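Local coordinates for protein urocanate hydratase (PDB 7NED) that catalyses the hydration of urocanate-type substrates with NAD+ as bound cofactor, and probably acts on thiourocanate in bacterial ergothioneine breakdown, at residues T231-A234 and S235-Y238; V295-E298 and A299-E302; V310-G314 and N315-S319; Y264-S267 and G268-V271. One frame throughout, in Å; residues are numbered along the deposited sequence.

Contact 1: residues T231-A234 and S235-Y238. With NAD (nicotinamide-adenine-dinucleotide), chain C.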
loop_
_atom_site.group_PDB
_atom_site.type_symbol
_atom_site.label_atom_id
_atom_site.label_comp_id
_atom_site.label_asym_id
_atom_site.label_seq_id
_atom_site.Cartn_x
_atom_site.Cartn_y
_atom_site.Cartn_z
ATOM N N THR A 231 35.753 7.151 -18.811
ATOM C CA THR A 231 35.006 6.147 -19.552
ATOM C C THR A 231 35.550 4.765 -19.240
ATOM O O THR A 231 36.715 4.462 -19.539
ATOM C CB THR A 231 35.087 6.422 -21.042
ATOM O OG1 THR A 231 34.481 7.683 -21.297
ATOM C CG2 THR A 231 34.309 5.373 -21.804
ATOM N N GLY A 232 34.705 3.926 -18.662
ATOM C CA GLY A 232 35.120 2.602 -18.252
ATOM C C GLY A 232 34.039 1.957 -17.410
ATOM O O GLY A 232 33.024 2.572 -17.060
ATOM N N ASN A 233 34.291 0.707 -17.068
ATOM C CA ASN A 233 33.377 -0.080 -16.269
ATOM C C ASN A 233 33.862 -0.094 -14.825
ATOM O O ASN A 233 35.036 -0.374 -14.566
ATOM C CB ASN A 233 33.292 -1.491 -16.840
ATOM C CG ASN A 233 32.145 -2.269 -16.280
ATOM O OD1 ASN A 233 32.012 -2.421 -15.055
ATOM N ND2 ASN A 233 31.290 -2.759 -17.166
ATOM N N ALA A 234 32.968 0.244 -13.892
ATOM C CA ALA A 234 33.354 0.252 -12.480
ATOM C C ALA A 234 33.896 -1.100 -12.017
ATOM O O ALA A 234 34.761 -1.149 -11.124
ATOM C CB ALA A 234 32.167 0.665 -11.586
ATOM N N SER A 235 33.396 -2.208 -12.575
ATOM C CA SER A 235 33.876 -3.496 -12.098
ATOM C C SER A 235 35.264 -3.818 -12.639
ATOM O O SER A 235 35.863 -4.811 -12.214
ATOM C CB SER A 235 32.888 -4.627 -12.460
ATOM O OG SER A 235 32.665 -4.651 -13.861
ATOM N N ASP A 236 35.777 -3.009 -13.557
ATOM C CA ASP A 236 37.174 -3.079 -13.969
ATOM C C ASP A 236 38.037 -2.059 -13.238
ATOM O O ASP A 236 39.153 -2.385 -12.820
ATOM C CB ASP A 236 37.305 -2.837 -15.482
ATOM C CG ASP A 236 36.535 -3.858 -16.305
ATOM O OD1 ASP A 236 36.098 -3.522 -17.433
ATOM O OD2 ASP A 236 36.397 -4.998 -15.834
ATOM N N ILE A 237 37.539 -0.828 -13.068
ATOM C CA ILE A 237 38.391 0.243 -12.544
ATOM C C ILE A 237 38.606 0.059 -11.055
ATOM O O ILE A 237 39.725 0.233 -10.552
ATOM C CB ILE A 237 37.794 1.630 -12.830
ATOM C CG1 ILE A 237 37.717 1.932 -14.340
ATOM C CG2 ILE A 237 38.594 2.744 -12.046
ATOM C CD1 ILE A 237 39.052 1.923 -15.041
ATOM N N TYR A 238 37.534 -0.264 -10.312
ATOM C CA TYR A 238 37.673 -0.339 -8.860
ATOM C C TYR A 238 38.688 -1.394 -8.464
ATOM O O TYR A 238 39.574 -1.088 -7.642
ATOM C CB TYR A 238 36.335 -0.593 -8.170
ATOM C CG TYR A 238 35.386 0.588 -8.074
ATOM C CD1 TYR A 238 34.555 0.722 -6.976
ATOM C CD2 TYR A 238 35.315 1.554 -9.084
ATOM C CE1 TYR A 238 33.671 1.765 -6.881
ATOM C CE2 TYR A 238 34.432 2.602 -8.995
ATOM C CZ TYR A 238 33.598 2.690 -7.886
ATOM O OH TYR A 238 32.702 3.729 -7.792
HETATM P PA NAD C . 20.547 5.639 -14.863
HETATM O O1A NAD C . 20.302 4.198 -15.302
HETATM O O2A NAD C . 20.099 6.850 -15.576
HETATM O O5B NAD C . 22.231 5.761 -15.010
HETATM C C5B NAD C . 22.922 4.664 -14.566
HETATM C C4B NAD C . 24.406 4.905 -15.108
HETATM O O4B NAD C . 25.277 3.858 -14.786
HETATM C C3B NAD C . 24.223 4.918 -16.661
HETATM O O3B NAD C . 24.825 6.025 -17.191
HETATM C C2B NAD C . 24.962 3.615 -17.096
HETATM O O2B NAD C . 25.671 3.759 -18.272
HETATM C C1B NAD C . 26.009 3.548 -15.988
HETATM N N9A NAD C . 26.540 2.208 -15.732
HETATM C C8A NAD C . 25.888 0.979 -15.740
HETATM N N7A NAD C . 26.680 -0.028 -15.467
HETATM C C5A NAD C . 27.919 0.557 -15.238
HETATM C C6A NAD C . 29.184 0.020 -14.912
HETATM N N6A NAD C . 29.362 -1.308 -14.729
HETATM N N1A NAD C . 30.251 0.851 -14.747
HETATM C C2A NAD C . 30.017 2.168 -14.971
HETATM N N3A NAD C . 28.883 2.815 -15.284
HETATM C C4A NAD C . 27.843 1.965 -15.416
HETATM O O3 NAD C . 20.271 5.477 -13.329
HETATM P PN NAD C . 20.112 6.768 -12.407
HETATM O O1N NAD C . 18.835 7.556 -12.400
HETATM O O2N NAD C . 21.456 7.464 -12.371
HETATM O O5D NAD C . 20.058 6.113 -10.814
HETATM C C5D NAD C . 21.195 5.291 -10.496
HETATM C C4D NAD C . 20.963 4.649 -9.157
HETATM O O4D NAD C . 20.546 5.601 -8.196
HETATM C C3D NAD C . 19.663 3.723 -9.418
HETATM O O3D NAD C . 19.802 2.455 -8.787
HETATM C C2D NAD C . 18.496 4.516 -8.724
HETATM O O2D NAD C . 17.537 3.752 -8.114
HETATM C C1D NAD C . 19.454 4.966 -7.576
HETATM N N1N NAD C . 18.912 5.861 -6.543
HETATM C C2N NAD C . 18.013 5.193 -5.734
HETATM C C3N NAD C . 17.428 5.822 -4.647
HETATM C C7N NAD C . 16.395 5.008 -3.855
HETATM O O7N NAD C . 16.125 5.204 -2.670
HETATM N N7N NAD C . 15.683 4.044 -4.549
HETATM C C4N NAD C . 17.814 7.147 -4.402
HETATM C C5N NAD C . 18.739 7.774 -5.235
HETATM C C6N NAD C . 19.318 7.101 -6.325
HETATM O O HOH W 1 36.499 -0.919 -18.157
#
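Three donors converge on Asn-233 OD1. Ser-235 OG approaches Asn-233 OD1 at 2.6 Å from above the carbonyl plane, while Ser-235 N lies in that plane, on a lone pair, at 2.8 Å. The third is the adenine amino group, with NAD N6A 2.9 Å from Asn-233 OD1. With CG anti to the backbone N (chi1 -167°), the Asn-233 amide swings back over the first turn, where it serves as N-cap of helix 234-243 and as an adenine acceptor at once; its ND2 donates to Val-265 O. The neighbouring Ala-234 N points almost straight (176°) at NAD N1A, 2.9 Å away, so the adenine is read by adjacent residues. Asn-233 O accepts from Asp-236 N (2.9 Å) and Ile-237 N (3.0 Å), and a water links Asn-233 N to Asp-236 OD1, whose partner oxygen OD2 binds Ser-267 OG. A leucine in place of Asn-233 would probably leave Ser-235 N and the adenine amino group without their shared acceptor and weaken both the cap and adenine recognition. The turn follows strand 226-231 in the Rossmann-like sheet; Ala-234 and Tyr-238 pack between strand 159-163 and helix 282-305, with Tyr-238 OH bonded to Thr-252 O.

Contact 2: residues V295-E298 and A299-E302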
loop_
_atom_site.group_PDB
_atom_site.type_symbol
_atom_site.label_atom_id
_atom_site.label_comp_id
_atom_site.label_asym_id
_atom_site.label_seq_id
_atom_site.Cartn_x
_atom_site.Cartn_y
_atom_site.Cartn_z
ATOM N N VAL A 295 32.259 -8.246 -7.931
ATOM C CA VAL A 295 33.654 -7.815 -8.042
ATOM C C VAL A 295 33.824 -6.368 -7.580
ATOM O O VAL A 295 34.787 -6.019 -6.878
ATOM C CB VAL A 295 34.146 -7.984 -9.490
ATOM C CG1 VAL A 295 35.457 -7.263 -9.666
ATOM C CG2 VAL A 295 34.280 -9.455 -9.834
ATOM N N GLU A 296 32.925 -5.495 -8.021
ATOM C CA GLU A 296 33.021 -4.099 -7.635
ATOM C C GLU A 296 32.903 -3.940 -6.125
ATOM O O GLU A 296 33.684 -3.202 -5.515
ATOM C CB GLU A 296 31.955 -3.261 -8.355
ATOM C CG GLU A 296 32.072 -1.786 -7.983
ATOM C CD GLU A 296 31.045 -0.884 -8.651
ATOM O OE1 GLU A 296 30.249 -1.333 -9.540
ATOM O OE2 GLU A 296 31.051 0.294 -8.267
ATOM N N VAL A 297 31.945 -4.615 -5.498
ATOM C CA VAL A 297 31.767 -4.441 -4.061
ATOM C C VAL A 297 32.913 -5.086 -3.276
ATOM O O VAL A 297 33.293 -4.604 -2.203
ATOM C CB VAL A 297 30.403 -4.998 -3.616
ATOM C CG1 VAL A 297 30.316 -5.023 -2.098
ATOM C CG2 VAL A 297 29.279 -4.187 -4.232
ATOM N N GLU A 298 33.473 -6.186 -3.770
ATOM C CA GLU A 298 34.683 -6.712 -3.144
ATOM C C GLU A 298 35.780 -5.657 -3.124
ATOM O O GLU A 298 36.463 -5.461 -2.114
ATOM C CB GLU A 298 35.172 -7.946 -3.896
ATOM C CG GLU A 298 34.459 -9.215 -3.495
ATOM C CD GLU A 298 34.776 -9.595 -2.063
ATOM O OE1 GLU A 298 35.946 -9.939 -1.757
ATOM O OE2 GLU A 298 33.823 -9.645 -1.254
ATOM N N ALA A 299 35.967 -4.973 -4.244
ATOM C CA ALA A 299 36.926 -3.876 -4.286
ATOM C C ALA A 299 36.556 -2.783 -3.283
ATOM O O ALA A 299 37.419 -2.271 -2.558
ATOM C CB ALA A 299 37.017 -3.335 -5.713
ATOM N N MET A 300 35.273 -2.408 -3.227
ATOM C CA MET A 300 34.825 -1.442 -2.227
ATOM C C MET A 300 35.146 -1.919 -0.823
ATOM O O MET A 300 35.576 -1.129 0.030
ATOM C CB MET A 300 33.320 -1.198 -2.395
ATOM C CG MET A 300 33.017 -0.629 -3.782
ATOM S SD MET A 300 31.245 -0.324 -4.050
ATOM C CE MET A 300 30.804 0.782 -2.711
ATOM N N LEU A 301 34.947 -3.179 -0.552
ATOM C CA LEU A 301 35.216 -3.718 0.759
ATOM C C LEU A 301 36.728 -3.638 1.063
ATOM O O LEU A 301 37.109 -3.298 2.117
ATOM C CB LEU A 301 34.680 -5.135 0.880
ATOM C CG LEU A 301 33.191 -5.334 1.137
ATOM C CD1 LEU A 301 32.794 -6.750 0.860
ATOM C CD2 LEU A 301 32.784 -4.905 2.514
ATOM N N GLU A 302 37.554 -3.875 0.084
ATOM C CA GLU A 302 38.969 -3.791 0.310
ATOM C C GLU A 302 39.365 -2.339 0.555
ATOM O O GLU A 302 40.135 -2.057 1.437
ATOM C CB GLU A 302 39.726 -4.398 -0.837
ATOM C CG GLU A 302 41.214 -4.429 -0.626
ATOM C CD GLU A 302 41.695 -5.333 0.513
ATOM O OE1 GLU A 302 42.709 -4.937 1.146
ATOM O OE2 GLU A 302 41.123 -6.432 0.721
#
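The carboxylate of Glu-298 meets Leu-301 one turn further on: Glu-298 OE2 lies 3.7 Å from Leu-301 CD1, and the methyl sits well out of the carboxylate plane rather than at its edge. A bend at chi2 (-67°) curls the Glu-298 chain back so that the two side chains cross obliquely. The second flat group, the carboxylate of Glu-296, stands at the end of a fully extended chain and approaches Met-300 only loosely, Glu-296 OE2 being 4.3 Å from Met-300 SD. Its polar contacts lie outside the turn: OE1 is hydrogen-bonded to Tyr-264 OH, and OE2 lies close to Asp-253 OD2, a pairing of like charges that would probably raise the proton affinity of one of the two acids. All eight residues belong to helix 282-305 of the Rossmann-like domain, and regular i to i+4 bonds run along it, from Met-300 N to Glu-296 O (2.9 Å) and from Leu-301 N to Val-297 O (2.7 Å). Met-300 CG passes 3.2 Å from Glu-296 O, and Met-300 SD rests 4.3 Å from Val-297 CG2. A bend at chi3 (57°) then carries CE to Val-310 on strand 309-312. Replacing Met-300 by an alanine would probably open a gap between the helix and that strand, leaving Val-310 and the Val-297 methyl without their apolar neighbour. The other methyl of Val-297, CG1, lies 4.2 Å from Leu-301 CD1. Further along, Glu-302 OE1 forms a salt bridge with Arg-306 NE.

Contact 3: residues V310-G314 and N315-S319. With NAD (nicotinamide-adenine-dinucleotide), chain C.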
loop_
_atom_site.group_PDB
_atom_site.type_symbol
_atom_site.label_atom_id
_atom_site.label_comp_id
_atom_site.label_asym_id
_atom_site.label_seq_id
_atom_site.Cartn_x
_atom_site.Cartn_y
_atom_site.Cartn_z
ATOM N N VAL A 310 33.446 4.269 2.872
ATOM C CA VAL A 310 32.757 3.581 1.789
ATOM C C VAL A 310 31.269 3.500 2.118
ATOM O O VAL A 310 30.891 3.230 3.263
ATOM C CB VAL A 310 33.375 2.178 1.589
ATOM C CG1 VAL A 310 32.670 1.367 0.469
ATOM C CG2 VAL A 310 34.909 2.296 1.367
ATOM N N PHE A 311 30.416 3.764 1.125
ATOM C CA PHE A 311 28.994 3.688 1.428
ATOM C C PHE A 311 28.192 3.384 0.174
ATOM O O PHE A 311 28.628 3.609 -0.956
ATOM C CB PHE A 311 28.481 4.977 2.112
ATOM C CG PHE A 311 28.452 6.170 1.204
ATOM C CD1 PHE A 311 27.287 6.516 0.519
ATOM C CD2 PHE A 311 29.594 6.919 0.998
ATOM C CE1 PHE A 311 27.252 7.615 -0.336
ATOM C CE2 PHE A 311 29.587 8.041 0.149
ATOM C CZ PHE A 311 28.404 8.391 -0.530
ATOM N N ASP A 312 27.014 2.811 0.422
ATOM C CA ASP A 312 26.009 2.528 -0.593
ATOM C C ASP A 312 25.159 3.778 -0.808
ATOM O O ASP A 312 24.646 4.372 0.156
ATOM C CB ASP A 312 25.174 1.333 -0.095
ATOM C CG ASP A 312 24.077 0.897 -1.051
ATOM O OD1 ASP A 312 23.536 1.735 -1.798
ATOM O OD2 ASP A 312 23.722 -0.311 -0.992
ATOM N N ASN A 313 25.029 4.196 -2.070
ATOM C CA ASN A 313 24.360 5.449 -2.388
ATOM C C ASN A 313 22.909 5.223 -2.805
ATOM O O ASN A 313 22.331 6.024 -3.550
ATOM C CB ASN A 313 25.142 6.206 -3.466
ATOM C CG ASN A 313 24.971 7.708 -3.382
ATOM O OD1 ASN A 313 24.256 8.238 -2.522
ATOM N ND2 ASN A 313 25.634 8.419 -4.305
ATOM N N GLY A 314 22.320 4.137 -2.318
ATOM C CA GLY A 314 20.910 3.877 -2.451
ATOM C C GLY A 314 20.571 3.192 -3.748
ATOM O O GLY A 314 19.598 3.563 -4.381
ATOM N N ASN A 315 21.359 2.220 -4.189
ATOM C CA ASN A 315 21.021 1.543 -5.434
ATOM C C ASN A 315 20.984 0.034 -5.272
ATOM O O ASN A 315 21.132 -0.677 -6.264
ATOM C CB ASN A 315 21.980 1.938 -6.552
ATOM C CG ASN A 315 23.450 1.591 -6.237
ATOM O OD1 ASN A 315 23.774 1.202 -5.108
ATOM N ND2 ASN A 315 24.335 1.770 -7.220
ATOM N N ASN A 316 20.733 -0.475 -4.052
ATOM C CA ASN A 316 20.794 -1.928 -3.798
ATOM C C ASN A 316 22.062 -2.590 -4.276
ATOM O O ASN A 316 22.053 -3.785 -4.573
ATOM C CB ASN A 316 19.574 -2.673 -4.362
ATOM C CG ASN A 316 18.359 -2.620 -3.446
ATOM O OD1 ASN A 316 17.964 -1.596 -2.901
ATOM N ND2 ASN A 316 17.686 -3.764 -3.392
ATOM N N ILE A 317 23.186 -1.864 -4.279
ATOM C CA ILE A 317 24.374 -2.540 -4.770
ATOM C C ILE A 317 24.820 -3.600 -3.758
ATOM O O ILE A 317 25.299 -4.665 -4.153
ATOM C CB ILE A 317 25.505 -1.553 -5.104
ATOM C CG1 ILE A 317 26.588 -2.305 -5.894
ATOM C CG2 ILE A 317 26.069 -1.018 -3.810
ATOM C CD1 ILE A 317 27.715 -1.432 -6.508
ATOM N N ARG A 318 24.629 -3.359 -2.442
ATOM C CA ARG A 318 25.065 -4.357 -1.466
ATOM C C ARG A 318 24.159 -5.573 -1.515
ATOM O O ARG A 318 24.637 -6.716 -1.444
ATOM C CB ARG A 318 25.091 -3.775 -0.047
ATOM C CG ARG A 318 26.150 -2.662 0.180
ATOM C CD ARG A 318 25.840 -1.924 1.485
ATOM N NE ARG A 318 24.446 -1.502 1.475
ATOM C CZ ARG A 318 23.713 -1.293 2.566
ATOM N NH1 ARG A 318 24.249 -1.440 3.764
ATOM N NH2 ARG A 318 22.420 -0.972 2.463
ATOM N N SER A 319 22.841 -5.344 -1.637
ATOM C CA SER A 319 21.906 -6.451 -1.790
ATOM C C SER A 319 22.294 -7.321 -2.973
ATOM O O SER A 319 22.346 -8.548 -2.852
ATOM C CB SER A 319 20.471 -5.929 -1.950
ATOM O OG SER A 319 20.133 -5.044 -0.893
HETATM P PA NAD C . 20.547 5.639 -14.863
HETATM O O1A NAD C . 20.302 4.198 -15.302
HETATM O O2A NAD C . 20.099 6.850 -15.576
HETATM O O5B NAD C . 22.231 5.761 -15.010
HETATM C C5B NAD C . 22.922 4.664 -14.566
HETATM C C4B NAD C . 24.406 4.905 -15.108
HETATM O O4B NAD C . 25.277 3.858 -14.786
HETATM C C3B NAD C . 24.223 4.918 -16.661
HETATM O O3B NAD C . 24.825 6.025 -17.191
HETATM C C2B NAD C . 24.962 3.615 -17.096
HETATM O O2B NAD C . 25.671 3.759 -18.272
HETATM C C1B NAD C . 26.009 3.548 -15.988
HETATM N N9A NAD C . 26.540 2.208 -15.732
HETATM C C8A NAD C . 25.888 0.979 -15.740
HETATM N N7A NAD C . 26.680 -0.028 -15.467
HETATM C C5A NAD C . 27.919 0.557 -15.238
HETATM C C6A NAD C . 29.184 0.020 -14.912
HETATM N N6A NAD C . 29.362 -1.308 -14.729
HETATM N N1A NAD C . 30.251 0.851 -14.747
HETATM C C2A NAD C . 30.017 2.168 -14.971
HETATM N N3A NAD C . 28.883 2.815 -15.284
HETATM C C4A NAD C . 27.843 1.965 -15.416
HETATM O O3 NAD C . 20.271 5.477 -13.329
HETATM P PN NAD C . 20.112 6.768 -12.407
HETATM O O1N NAD C . 18.835 7.556 -12.400
HETATM O O2N NAD C . 21.456 7.464 -12.371
HETATM O O5D NAD C . 20.058 6.113 -10.814
HETATM C C5D NAD C . 21.195 5.291 -10.496
HETATM C C4D NAD C . 20.963 4.649 -9.157
HETATM O O4D NAD C . 20.546 5.601 -8.196
HETATM C C3D NAD C . 19.663 3.723 -9.418
HETATM O O3D NAD C . 19.802 2.455 -8.787
HETATM C C2D NAD C . 18.496 4.516 -8.724
HETATM O O2D NAD C . 17.537 3.752 -8.114
HETATM C C1D NAD C . 19.454 4.966 -7.576
HETATM N N1N NAD C . 18.912 5.861 -6.543
HETATM C C2N NAD C . 18.013 5.193 -5.734
HETATM C C3N NAD C . 17.428 5.822 -4.647
HETATM C C7N NAD C . 16.395 5.008 -3.855
HETATM O O7N NAD C . 16.125 5.204 -2.670
HETATM N N7N NAD C . 15.683 4.044 -4.549
HETATM C C4N NAD C . 17.814 7.147 -4.402
HETATM C C5N NAD C . 18.739 7.774 -5.235
HETATM C C6N NAD C . 19.318 7.101 -6.325
HETATM O O HOH W 2 20.883 -0.074 -1.290
HETATM O O HOH W 3 21.809 -2.605 -0.744
HETATM O O HOH W 4 25.916 2.491 -3.900
#
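Charge pairing joins Asp-312 to Arg-318: Arg-318 NE lies 2.8 Å from Asp-312 OD2, meeting that oxygen on its anti side but somewhat out of the carboxylate plane, with carboxylate and guanidinium planes nearly perpendicular (88°). The other two guanidinium nitrogens have partners outside the turn, NH2 in a salt bridge with Glu-448 and NH1 bonded to Ile-332 O. Among the hydrogen bonds, Asp-312 OD1 takes Gly-314 N at 2.7 Å, closing an Asx turn, and Asn-315 N at 3.3 Å through its syn lone pair. Arg-318 N reaches Asp-312 OD2 only weakly. Two waters also donate to OD2, one joining it to Ser-319 N, so the buried carboxylate is well supplied with donors. This is the turn between strand 309-312 and helix 317-323 in a beta-alpha-beta unit of the Rossmann-like domain, where the sheet presents its loops to the NAD. Asn-315 has CG between its backbone N and carbonyl carbon (chi1 60°), which lets OD1 accept weakly from Ile-317 N while ND2 binds Asp-253 and Thr-255. Van der Waals contact is slight: the Ile-317 CG2 methyl lies 3.7 Å from Asp-312 OD2. On the cofactor side, Asn-315 CB comes within 3.2 Å of the ribose hydroxyl NAD O3D.

Contact 4: residues Y264-S267 and G268-V271. With NAD (nicotinamide-adenine-dinucleotide), chain C.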
loop_
_atom_site.group_PDB
_atom_site.type_symbol
_atom_site.label_atom_id
_atom_site.label_comp_id
_atom_site.label_asym_id
_atom_site.label_seq_id
_atom_site.Cartn_x
_atom_site.Cartn_y
_atom_site.Cartn_z
ATOM N N TYR A 264 22.870 -2.405 -14.805
ATOM C CA TYR A 264 24.313 -2.588 -14.632
ATOM C C TYR A 264 24.964 -3.312 -15.814
ATOM O O TYR A 264 24.568 -4.430 -16.179
ATOM C CB TYR A 264 24.556 -3.380 -13.352
ATOM C CG TYR A 264 25.968 -3.279 -12.921
ATOM C CD1 TYR A 264 26.952 -4.047 -13.525
ATOM C CD2 TYR A 264 26.343 -2.352 -11.958
ATOM C CE1 TYR A 264 28.297 -3.922 -13.142
ATOM C CE2 TYR A 264 27.679 -2.230 -11.554
ATOM C CZ TYR A 264 28.640 -3.010 -12.158
ATOM O OH TYR A 264 29.949 -2.884 -11.764
ATOM N N VAL A 265 25.998 -2.701 -16.390
ATOM C CA VAL A 265 26.702 -3.273 -17.534
ATOM C C VAL A 265 27.811 -4.181 -17.013
ATOM O O VAL A 265 28.716 -3.693 -16.311
ATOM C CB VAL A 265 27.286 -2.196 -18.441
ATOM C CG1 VAL A 265 27.978 -2.876 -19.596
ATOM C CG2 VAL A 265 26.162 -1.252 -18.906
ATOM N N PRO A 266 27.798 -5.467 -17.340
ATOM C CA PRO A 266 28.826 -6.370 -16.836
ATOM C C PRO A 266 30.167 -6.029 -17.440
ATOM O O PRO A 266 30.255 -5.402 -18.496
ATOM C CB PRO A 266 28.363 -7.754 -17.318
ATOM C CG PRO A 266 26.929 -7.594 -17.709
ATOM C CD PRO A 266 26.830 -6.158 -18.200
ATOM N N SER A 267 31.221 -6.473 -16.760
ATOM C CA SER A 267 32.551 -6.362 -17.344
ATOM C C SER A 267 32.579 -7.121 -18.661
ATOM O O SER A 267 31.997 -8.204 -18.777
ATOM C CB SER A 267 33.614 -6.925 -16.395
ATOM O OG SER A 267 34.903 -6.767 -16.975
ATOM N N GLY A 268 33.216 -6.535 -19.673
ATOM C CA GLY A 268 33.389 -7.237 -20.921
ATOM C C GLY A 268 32.282 -7.066 -21.928
ATOM O O GLY A 268 32.432 -7.528 -23.068
ATOM N N TYR A 269 31.188 -6.414 -21.559
ATOM C CA TYR A 269 30.116 -6.067 -22.482
ATOM C C TYR A 269 30.308 -4.646 -22.978
ATOM O O TYR A 269 30.748 -3.772 -22.229
ATOM C CB TYR A 269 28.752 -6.151 -21.802
ATOM C CG TYR A 269 28.232 -7.521 -21.485
ATOM C CD1 TYR A 269 27.045 -7.978 -22.048
ATOM C CD2 TYR A 269 28.868 -8.324 -20.550
ATOM C CE1 TYR A 269 26.531 -9.219 -21.726
ATOM C CE2 TYR A 269 28.360 -9.564 -20.219
ATOM C CZ TYR A 269 27.182 -10.009 -20.811
ATOM O OH TYR A 269 26.676 -11.259 -20.478
ATOM N N ARG A 270 29.971 -4.404 -24.236
ATOM C CA ARG A 270 29.884 -3.044 -24.749
ATOM C C ARG A 270 28.432 -2.586 -24.678
ATOM O O ARG A 270 27.503 -3.391 -24.841
ATOM C CB ARG A 270 30.422 -2.954 -26.182
ATOM C CG ARG A 270 31.947 -3.020 -26.280
ATOM C CD ARG A 270 32.448 -2.272 -27.524
ATOM N NE ARG A 270 31.517 -2.439 -28.641
ATOM C CZ ARG A 270 31.275 -1.518 -29.572
ATOM N NH1 ARG A 270 31.922 -0.356 -29.547
ATOM N NH2 ARG A 270 30.395 -1.771 -30.536
ATOM N N VAL A 271 28.232 -1.299 -24.388
ATOM C CA VAL A 271 26.861 -0.812 -24.269
ATOM C C VAL A 271 26.101 -1.121 -25.544
ATOM O O VAL A 271 24.893 -1.396 -25.517
ATOM C CB VAL A 271 26.843 0.696 -23.961
ATOM C CG1 VAL A 271 27.561 0.968 -22.659
ATOM C CG2 VAL A 271 27.508 1.459 -25.104
HETATM P PA NAD C . 20.547 5.639 -14.863
HETATM O O1A NAD C . 20.302 4.198 -15.302
HETATM O O2A NAD C . 20.099 6.850 -15.576
HETATM O O5B NAD C . 22.231 5.761 -15.010
HETATM C C5B NAD C . 22.922 4.664 -14.566
HETATM C C4B NAD C . 24.406 4.905 -15.108
HETATM O O4B NAD C . 25.277 3.858 -14.786
HETATM C C3B NAD C . 24.223 4.918 -16.661
HETATM O O3B NAD C . 24.825 6.025 -17.191
HETATM C C2B NAD C . 24.962 3.615 -17.096
HETATM O O2B NAD C . 25.671 3.759 -18.272
HETATM C C1B NAD C . 26.009 3.548 -15.988
HETATM N N9A NAD C . 26.540 2.208 -15.732
HETATM C C8A NAD C . 25.888 0.979 -15.740
HETATM N N7A NAD C . 26.680 -0.028 -15.467
HETATM C C5A NAD C . 27.919 0.557 -15.238
HETATM C C6A NAD C . 29.184 0.020 -14.912
HETATM N N6A NAD C . 29.362 -1.308 -14.729
HETATM N N1A NAD C . 30.251 0.851 -14.747
HETATM C C2A NAD C . 30.017 2.168 -14.971
HETATM N N3A NAD C . 28.883 2.815 -15.284
HETATM C C4A NAD C . 27.843 1.965 -15.416
HETATM O O3 NAD C . 20.271 5.477 -13.329
HETATM P PN NAD C . 20.112 6.768 -12.407
HETATM O O1N NAD C . 18.835 7.556 -12.400
HETATM O O2N NAD C . 21.456 7.464 -12.371
HETATM O O5D NAD C . 20.058 6.113 -10.814
HETATM C C5D NAD C . 21.195 5.291 -10.496
HETATM C C4D NAD C . 20.963 4.649 -9.157
HETATM O O4D NAD C . 20.546 5.601 -8.196
HETATM C C3D NAD C . 19.663 3.723 -9.418
HETATM O O3D NAD C . 19.802 2.455 -8.787
HETATM C C2D NAD C . 18.496 4.516 -8.724
HETATM O O2D NAD C . 17.537 3.752 -8.114
HETATM C C1D NAD C . 19.454 4.966 -7.576
HETATM N N1N NAD C . 18.912 5.861 -6.543
HETATM C C2N NAD C . 18.013 5.193 -5.734
HETATM C C3N NAD C . 17.428 5.822 -4.647
HETATM C C7N NAD C . 16.395 5.008 -3.855
HETATM O O7N NAD C . 16.125 5.204 -2.670
HETATM N N7N NAD C . 15.683 4.044 -4.549
HETATM C C4N NAD C . 17.814 7.147 -4.402
HETATM C C5N NAD C . 18.739 7.774 -5.235
HETATM C C6N NAD C . 19.318 7.101 -6.325
#
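Pro-266 lies over one face of the Tyr-269 ring, a CH-pi contact spanning a type II beta turn from Pro-266 to Tyr-269. The Pro-266 CG is 3.7 Å from the centroid of the Tyr-269 ring and displaced toward its rim, while Pro-266 CB packs tightly on Tyr-269 CD2 at 3.3 Å. Tyr-269 has CG beside its backbone N (chi1 -72°), a rotation that folds the ring back across the turn and under the proline; Ser-267 O lies at the ring edge, in its plane. The backbone bond of the turn, Tyr-269 N to Pro-266 O, is weak at 3.4 Å. Gly-268 takes the third position with a positive phi (89°), where a CB would clash with Ser-267 O.

Val-265 divides its two methyls between turn and cofactor. Val-265 CG1, anti to the backbone N, touches Tyr-269 CB at 4.0 Å, and CG2 packs toward the adenine. The backbone also reads the base: Val-265 N donates to NAD N7A at 2.9 Å, while Val-265 O accepts weakly from NAD N6A. Tyr-264, in this loop between strand 250-251 and helix 274-280 of the Rossmann-like domain, turns a ring face to the adenine amino group. The amino nitrogen lies off-centre over that face, with NAD N6A 3.2 Å from Tyr-264 CZ.

Along the chain the order is contact 1, contact 4, contact 2, contact 3; they stand in series, none nesting in or crossing another. Contact 1 turns the chain from strand 226-231 into helix 234-243, and contact 4 closes a tight turn in the loop after strand 250-251. Contact 2 closes no loop but lies along helix 282-305, which leads into strand 309-312; contact 3 then turns that strand into helix 317-323. Contacts 1 and 4 touch and hold the adenine together, while contact 3 lies at the nicotinamide end of NAD. Contact 2 touches all three others, tying the adenine-side turns and strand 309-312 of the Rossmann-like domain to helix 282-305.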